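D-alanyl transferase DltD (Enterococcus faecium TX0133A04, PDB 6PFX) probably takes part in transferring D-alanine onto lipoteichoic acid at the cell membrane of this Gram-positive bacterium, as a member of the SGNH-hydrolase clan. Local coordinates at residues Q78-Y83 / R145-F150; T119-L124 / F150-E155. All coordinates share one frame; numbering follows the deposited sequence.

Contact 1: residues Q78-Y83 / R145-F150; sequences QSLSQY and RRLLTF
Leu80 reaches across from the first turn of helix 79-89 to the end of helix 138-147, where Arg146, Leu147 and Phe150 receive its two methyls; the first helix belongs to the alpha/beta core of an SGNH-hydrolase-like fold, the second to a helical region beside it. The branches divide the work. CD1 of Leu80 sits 4.3 Å from CE2 of the Phe150 ring and equally touches the CB methylene of Arg146, whereas its CD2 meets CD2 of Leu147 at 4.4 Å. With CG swung anti to the backbone N (chi1 -164°), Leu80 aims both methyls at the facing helix. No hydrogen bond links the two segments, and the contacts are loose van der Waals ones within a buried apolar patch.

Within the second segment, Phe150 CE2 lies 4.2 Å above one face of the Arg146 guanidinium, off toward its rim. The charged end of Arg146 is engaged by Asp274 in a salt bridge through NE, which ties this helix end to helix 271-284. Phe117 of helix 114-120 touches both Leu80 and Leu147 and stacks on the Phe150 ring, so a third helix completes the apolar cluster. At the base of helix 79-89, Gln78 occupies the N-cap position, and its side-chain NE2 and the OG of Ser79 both bond to the carboxylate of Glu271.

Phe150 is brought back toward Leu80 by a type I beta turn from Leu147 to Phe150. Just ahead of the turn, the carbonyl O of Arg146 accepts two bonds from Thr149, one from its backbone N and one, in the carbonyl plane, from its hydroxyl OG1 at 2.8 Å.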
loop_
_atom_site.group_PDB
_atom_site.type_symbol
_atom_site.label_atom_id
_atom_site.label_comp_id
_atom_site.label_asym_id
_atom_site.label_seq_id
_atom_site.Cartn_x
_atom_site.Cartn_y
_atom_site.Cartn_z
ATOM N N GLN A 78 5.848 1.455 2.005
ATOM C CA GLN A 78 5.068 2.693 2.020
ATOM C C GLN A 78 5.032 3.276 0.607
ATOM O O GLN A 78 5.250 2.548 -0.368
ATOM C CB GLN A 78 5.630 3.673 3.058
ATOM C CG GLN A 78 5.798 3.032 4.440
ATOM C CD GLN A 78 6.022 3.993 5.629
ATOM O OE1 GLN A 78 6.158 3.527 6.766
ATOM N NE2 GLN A 78 6.060 5.306 5.386
ATOM N N SER A 79 4.745 4.573 0.462
ATOM C CA SER A 79 4.382 5.073 -0.866
ATOM C C SER A 79 5.557 5.047 -1.839
ATOM O O SER A 79 5.376 4.725 -3.019
ATOM C CB SER A 79 3.791 6.482 -0.788
ATOM O OG SER A 79 2.539 6.454 -0.126
ATOM N N LEU A 80 6.760 5.399 -1.377
ATOM C CA LEU A 80 7.917 5.443 -2.267
ATOM C C LEU A 80 8.200 4.062 -2.848
ATOM O O LEU A 80 8.368 3.905 -4.063
ATOM C CB LEU A 80 9.123 5.982 -1.502
ATOM C CG LEU A 80 10.319 6.448 -2.319
ATOM C CD1 LEU A 80 11.173 7.342 -1.443
ATOM C CD2 LEU A 80 11.120 5.278 -2.783
ATOM N N SER A 81 8.209 3.036 -1.995
ATOM C CA SER A 81 8.469 1.689 -2.486
ATOM C C SER A 81 7.385 1.245 -3.456
ATOM O O SER A 81 7.674 0.634 -4.492
ATOM C CB SER A 81 8.544 0.709 -1.321
ATOM O OG SER A 81 9.667 1.001 -0.522
ATOM N N GLN A 82 6.127 1.537 -3.153
ATOM C CA GLN A 82 5.085 1.059 -4.062
ATOM C C GLN A 82 5.051 1.862 -5.353
ATOM O O GLN A 82 4.704 1.314 -6.406
ATOM C CB GLN A 82 3.760 0.930 -3.325
ATOM C CG GLN A 82 3.817 -0.366 -2.465
ATOM C CD GLN A 82 2.698 -0.531 -1.461
ATOM O OE1 GLN A 82 1.818 -1.368 -1.640
ATOM N NE2 GLN A 82 2.764 0.217 -0.368
ATOM N N TYR A 83 5.448 3.135 -5.312
ATOM C CA TYR A 83 5.672 3.865 -6.553
ATOM C C TYR A 83 6.691 3.157 -7.439
ATOM O O TYR A 83 6.508 3.074 -8.656
ATOM C CB TYR A 83 6.174 5.286 -6.284
ATOM C CG TYR A 83 6.516 6.039 -7.559
ATOM C CD1 TYR A 83 5.518 6.617 -8.318
ATOM C CD2 TYR A 83 7.829 6.167 -8.005
ATOM C CE1 TYR A 83 5.808 7.313 -9.492
ATOM C CE2 TYR A 83 8.127 6.855 -9.180
ATOM C CZ TYR A 83 7.109 7.434 -9.914
ATOM O OH TYR A 83 7.378 8.124 -11.086
ATOM N N ARG A 145 15.293 13.881 -5.542
ATOM C CA ARG A 145 15.592 14.567 -4.292
ATOM C C ARG A 145 15.466 13.619 -3.111
ATOM O O ARG A 145 16.306 13.622 -2.202
ATOM C CB ARG A 145 14.633 15.746 -4.112
ATOM C CG ARG A 145 15.005 16.973 -4.906
ATOM C CD ARG A 145 14.445 18.253 -4.294
ATOM N NE ARG A 145 12.990 18.257 -4.126
ATOM C CZ ARG A 145 12.115 18.458 -5.109
ATOM N NH1 ARG A 145 12.535 18.651 -6.353
ATOM N NH2 ARG A 145 10.814 18.461 -4.852
ATOM N N ARG A 146 14.428 12.792 -3.110
ATOM C CA ARG A 146 14.232 11.879 -1.996
ATOM C C ARG A 146 15.312 10.813 -1.976
ATOM O O ARG A 146 15.903 10.531 -0.928
ATOM C CB ARG A 146 12.868 11.218 -2.108
ATOM C CG ARG A 146 11.721 12.112 -1.744
ATOM C CD ARG A 146 11.688 12.342 -0.243
ATOM N NE ARG A 146 11.022 11.271 0.498
ATOM C CZ ARG A 146 11.394 10.835 1.699
ATOM N NH1 ARG A 146 12.456 11.345 2.305
ATOM N NH2 ARG A 146 10.710 9.871 2.289
ATOM N N LEU A 147 15.569 10.193 -3.128
ATOM C CA LEU A 147 16.531 9.104 -3.172
ATOM C C LEU A 147 17.898 9.563 -2.708
ATOM O O LEU A 147 18.618 8.790 -2.066
ATOM C CB LEU A 147 16.628 8.550 -4.595
ATOM C CG LEU A 147 15.381 7.817 -5.067
ATOM C CD1 LEU A 147 15.474 7.389 -6.498
ATOM C CD2 LEU A 147 15.103 6.569 -4.210
ATOM N N LEU A 148 18.258 10.815 -3.003
ATOM C CA LEU A 148 19.563 11.342 -2.635
ATOM C C LEU A 148 19.731 11.545 -1.136
ATOM O O LEU A 148 20.833 11.911 -0.712
ATOM C CB LEU A 148 19.814 12.675 -3.333
ATOM C CG LEU A 148 20.187 12.568 -4.808
ATOM C CD1 LEU A 148 20.047 13.909 -5.489
ATOM C CD2 LEU A 148 21.598 12.030 -4.941
ATOM N N THR A 149 18.684 11.331 -0.333
ATOM C CA THR A 149 18.796 11.442 1.119
ATOM C C THR A 149 19.089 10.106 1.793
ATOM O O THR A 149 19.363 10.079 2.997
ATOM C CB THR A 149 17.539 12.081 1.746
ATOM O OG1 THR A 149 16.424 11.179 1.715
ATOM C CG2 THR A 149 17.182 13.375 1.027
ATOM N N PHE A 150 19.058 9.009 1.050
ATOM C CA PHE A 150 19.250 7.680 1.612
ATOM C C PHE A 150 20.666 7.202 1.327
ATOM O O PHE A 150 21.107 7.197 0.173
ATOM C CB PHE A 150 18.237 6.708 1.017
ATOM C CG PHE A 150 16.827 6.953 1.467
ATOM C CD1 PHE A 150 16.426 6.581 2.738
ATOM C CD2 PHE A 150 15.902 7.553 0.628
ATOM C CE1 PHE A 150 15.127 6.799 3.172
ATOM C CE2 PHE A 150 14.594 7.774 1.053
ATOM C CZ PHE A 150 14.205 7.389 2.330
#

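Contact 2: residues T119-L124 / F150-E155; sequences TYYSEL and FSKVKE
Tyr121 and Lys152 both carry CG anti to the backbone N (chi1 171° for the tyrosine), and these torsions send the phenol ring and the lysine chain toward each other. Val153, next along the short helix 151-154, places CG2 beside its own backbone N, where that methyl can meet the ring. Val153 CG2 comes within 3.8 Å of Tyr121 CE1 and also touches CZ. The result is an off-centre CH-pi contact, CG2 of Val153 standing 4.3 Å from the centroid of the Tyr121 ring and 28° off its normal. The two side chains run at about a right angle to one another.

Lys152 uses its aliphatic part instead. Its CG lies 4.1 Å from Tyr121 CD2, with CD about as near, while the rest of the chain stays extended and carries the ammonium past the ring. There a single water spans the segments: it donates to the backbone O of Tyr121 at 2.7 Å and accepts a weak, long bond from Lys152 NZ. No direct hydrogen bond crosses between the segments, and this water gives the carbonyl of Tyr121, just where the chain leaves helix 114-120, a polar partner at the exposed margin.

Tyr121 is the first residue beyond helix 114-120, between it and helix 123-132. Ser122 starts the latter helix as its N-cap: its OG bonds to the backbone N of Gln125 and, in addition, to the carbonyl of Lys25. Phe117 meets the Tyr121 ring with the planes modestly inclined and also touches Val153. Leu159 of helix 157-167 contacts both Tyr121 and Val153, so helix 151-154 is packed against helices 114-120 and 157-167, away from the parallel beta-sheet.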
loop_
_atom_site.group_PDB
_atom_site.type_symbol
_atom_site.label_atom_id
_atom_site.label_comp_id
_atom_site.label_asym_id
_atom_site.label_seq_id
_atom_site.Cartn_x
_atom_site.Cartn_y
_atom_site.Cartn_z
ATOM N N THR A 119 15.072 -2.074 2.899
ATOM C CA THR A 119 14.617 -3.440 2.661
ATOM C C THR A 119 14.089 -3.618 1.243
ATOM O O THR A 119 14.315 -4.660 0.614
ATOM C CB THR A 119 13.532 -3.821 3.667
ATOM O OG1 THR A 119 14.086 -3.801 4.983
ATOM C CG2 THR A 119 12.980 -5.208 3.366
ATOM N N TYR A 120 13.373 -2.626 0.724
ATOM C CA TYR A 120 12.725 -2.749 -0.571
ATOM C C TYR A 120 13.425 -1.985 -1.676
ATOM O O TYR A 120 13.022 -2.112 -2.839
ATOM C CB TYR A 120 11.261 -2.320 -0.462
ATOM C CG TYR A 120 10.507 -3.210 0.483
ATOM C CD1 TYR A 120 9.963 -4.407 0.036
ATOM C CD2 TYR A 120 10.368 -2.877 1.824
ATOM C CE1 TYR A 120 9.276 -5.243 0.890
ATOM C CE2 TYR A 120 9.683 -3.715 2.696
ATOM C CZ TYR A 120 9.142 -4.897 2.215
ATOM O OH TYR A 120 8.453 -5.747 3.047
ATOM N N TYR A 121 14.468 -1.219 -1.361
ATOM C CA TYR A 121 15.192 -0.501 -2.400
ATOM C C TYR A 121 15.672 -1.486 -3.459
ATOM O O TYR A 121 16.351 -2.470 -3.144
ATOM C CB TYR A 121 16.389 0.246 -1.821
ATOM C CG TYR A 121 17.271 0.826 -2.905
ATOM C CD1 TYR A 121 16.789 1.796 -3.775
ATOM C CD2 TYR A 121 18.579 0.394 -3.067
ATOM C CE1 TYR A 121 17.595 2.326 -4.778
ATOM C CE2 TYR A 121 19.388 0.914 -4.065
ATOM C CZ TYR A 121 18.890 1.880 -4.914
ATOM O OH TYR A 121 19.684 2.407 -5.910
ATOM N N SER A 122 15.303 -1.220 -4.712
ATOM C CA SER A 122 15.572 -2.107 -5.837
ATOM C C SER A 122 16.360 -1.319 -6.872
ATOM O O SER A 122 15.825 -0.382 -7.478
ATOM C CB SER A 122 14.267 -2.601 -6.457
ATOM O OG SER A 122 14.531 -3.310 -7.646
ATOM N N GLU A 123 17.631 -1.677 -7.062
ATOM C CA GLU A 123 18.397 -1.067 -8.140
ATOM C C GLU A 123 17.731 -1.329 -9.484
ATOM O O GLU A 123 17.727 -0.460 -10.365
ATOM C CB GLU A 123 19.824 -1.615 -8.164
ATOM C CG GLU A 123 20.740 -1.036 -7.101
ATOM C CD GLU A 123 22.122 -1.665 -7.133
ATOM O OE1 GLU A 123 22.211 -2.911 -7.202
ATOM O OE2 GLU A 123 23.119 -0.915 -7.103
ATOM N N LEU A 124 17.179 -2.534 -9.668
ATOM C CA LEU A 124 16.530 -2.887 -10.929
ATOM C C LEU A 124 15.404 -1.911 -11.245
ATOM O O LEU A 124 15.317 -1.379 -12.356
ATOM C CB LEU A 124 15.993 -4.324 -10.864
ATOM C CG LEU A 124 15.125 -4.802 -12.035
ATOM C CD1 LEU A 124 15.829 -4.732 -13.391
ATOM C CD2 LEU A 124 14.606 -6.233 -11.792
ATOM N N PHE A 150 19.058 9.009 1.050
ATOM C CA PHE A 150 19.250 7.680 1.612
ATOM C C PHE A 150 20.666 7.202 1.327
ATOM O O PHE A 150 21.107 7.197 0.173
ATOM C CB PHE A 150 18.237 6.708 1.017
ATOM C CG PHE A 150 16.827 6.953 1.467
ATOM C CD1 PHE A 150 16.426 6.581 2.738
ATOM C CD2 PHE A 150 15.902 7.553 0.628
ATOM C CE1 PHE A 150 15.127 6.799 3.172
ATOM C CE2 PHE A 150 14.594 7.774 1.053
ATOM C CZ PHE A 150 14.205 7.389 2.330
ATOM N N SER A 151 21.372 6.792 2.383
ATOM C CA SER A 151 22.776 6.423 2.239
ATOM C C SER A 151 22.965 5.251 1.289
ATOM O O SER A 151 23.973 5.193 0.574
ATOM C CB SER A 151 23.365 6.110 3.615
ATOM O OG SER A 151 23.344 7.269 4.428
ATOM N N LYS A 152 22.019 4.310 1.257
ATOM C CA LYS A 152 22.171 3.166 0.368
ATOM C C LYS A 152 22.253 3.613 -1.084
ATOM O O LYS A 152 22.982 3.013 -1.881
ATOM C CB LYS A 152 21.018 2.184 0.565
ATOM C CG LYS A 152 21.287 0.801 -0.001
ATOM C CD LYS A 152 20.393 -0.242 0.648
ATOM C CE LYS A 152 20.948 -1.643 0.444
ATOM N NZ LYS A 152 20.114 -2.685 1.108
ATOM N N VAL A 153 21.523 4.670 -1.445
ATOM C CA VAL A 153 21.606 5.208 -2.800
ATOM C C VAL A 153 22.953 5.884 -3.021
ATOM O O VAL A 153 23.575 5.729 -4.080
ATOM C CB VAL A 153 20.427 6.170 -3.037
ATOM C CG1 VAL A 153 20.613 6.973 -4.327
ATOM C CG2 VAL A 153 19.110 5.404 -3.061
ATOM N N LYS A 154 23.428 6.632 -2.016
ATOM C CA LYS A 154 24.690 7.354 -2.101
ATOM C C LYS A 154 25.894 6.425 -2.235
ATOM O O LYS A 154 26.961 6.870 -2.677
ATOM C CB LYS A 154 24.893 8.216 -0.842
ATOM C CG LYS A 154 23.825 9.279 -0.557
ATOM C CD LYS A 154 23.801 10.396 -1.596
ATOM C CE LYS A 154 25.116 11.169 -1.644
ATOM N NZ LYS A 154 25.031 12.386 -2.502
ATOM N N GLU A 155 25.761 5.153 -1.847
ATOM C CA GLU A 155 26.847 4.206 -2.054
ATOM C C GLU A 155 27.228 4.096 -3.523
ATOM O O GLU A 155 28.349 3.686 -3.843
ATOM C CB GLU A 155 26.427 2.805 -1.614
ATOM C CG GLU A 155 26.164 2.632 -0.138
ATOM C CD GLU A 155 25.649 1.234 0.176
ATOM O OE1 GLU A 155 25.744 0.346 -0.701
ATOM O OE2 GLU A 155 25.134 1.020 1.288
HETATM O O HOH W 1 17.446 -3.415 -0.894
#

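Contact 1 is buried and joins helix 79-89 of the alpha/beta core to the end of helix 138-147; contact 2 lies farther from the chain's centre and is only partly buried. They share Phe150, where segment 145-150 runs on into 150-155, and their segments alternate along the chain; their centres are about 9 Å apart. Helix 114-120 serves both, with Phe117 between them. Neither has a direct hydrogen bond between its segments. Leucine methyls, an arginine methylene and a phenylalanine ring make the inner contact, whereas the outer one combines a CH-pi touch with a lysine chain and a bridging water, at a lysine exposed to solvent.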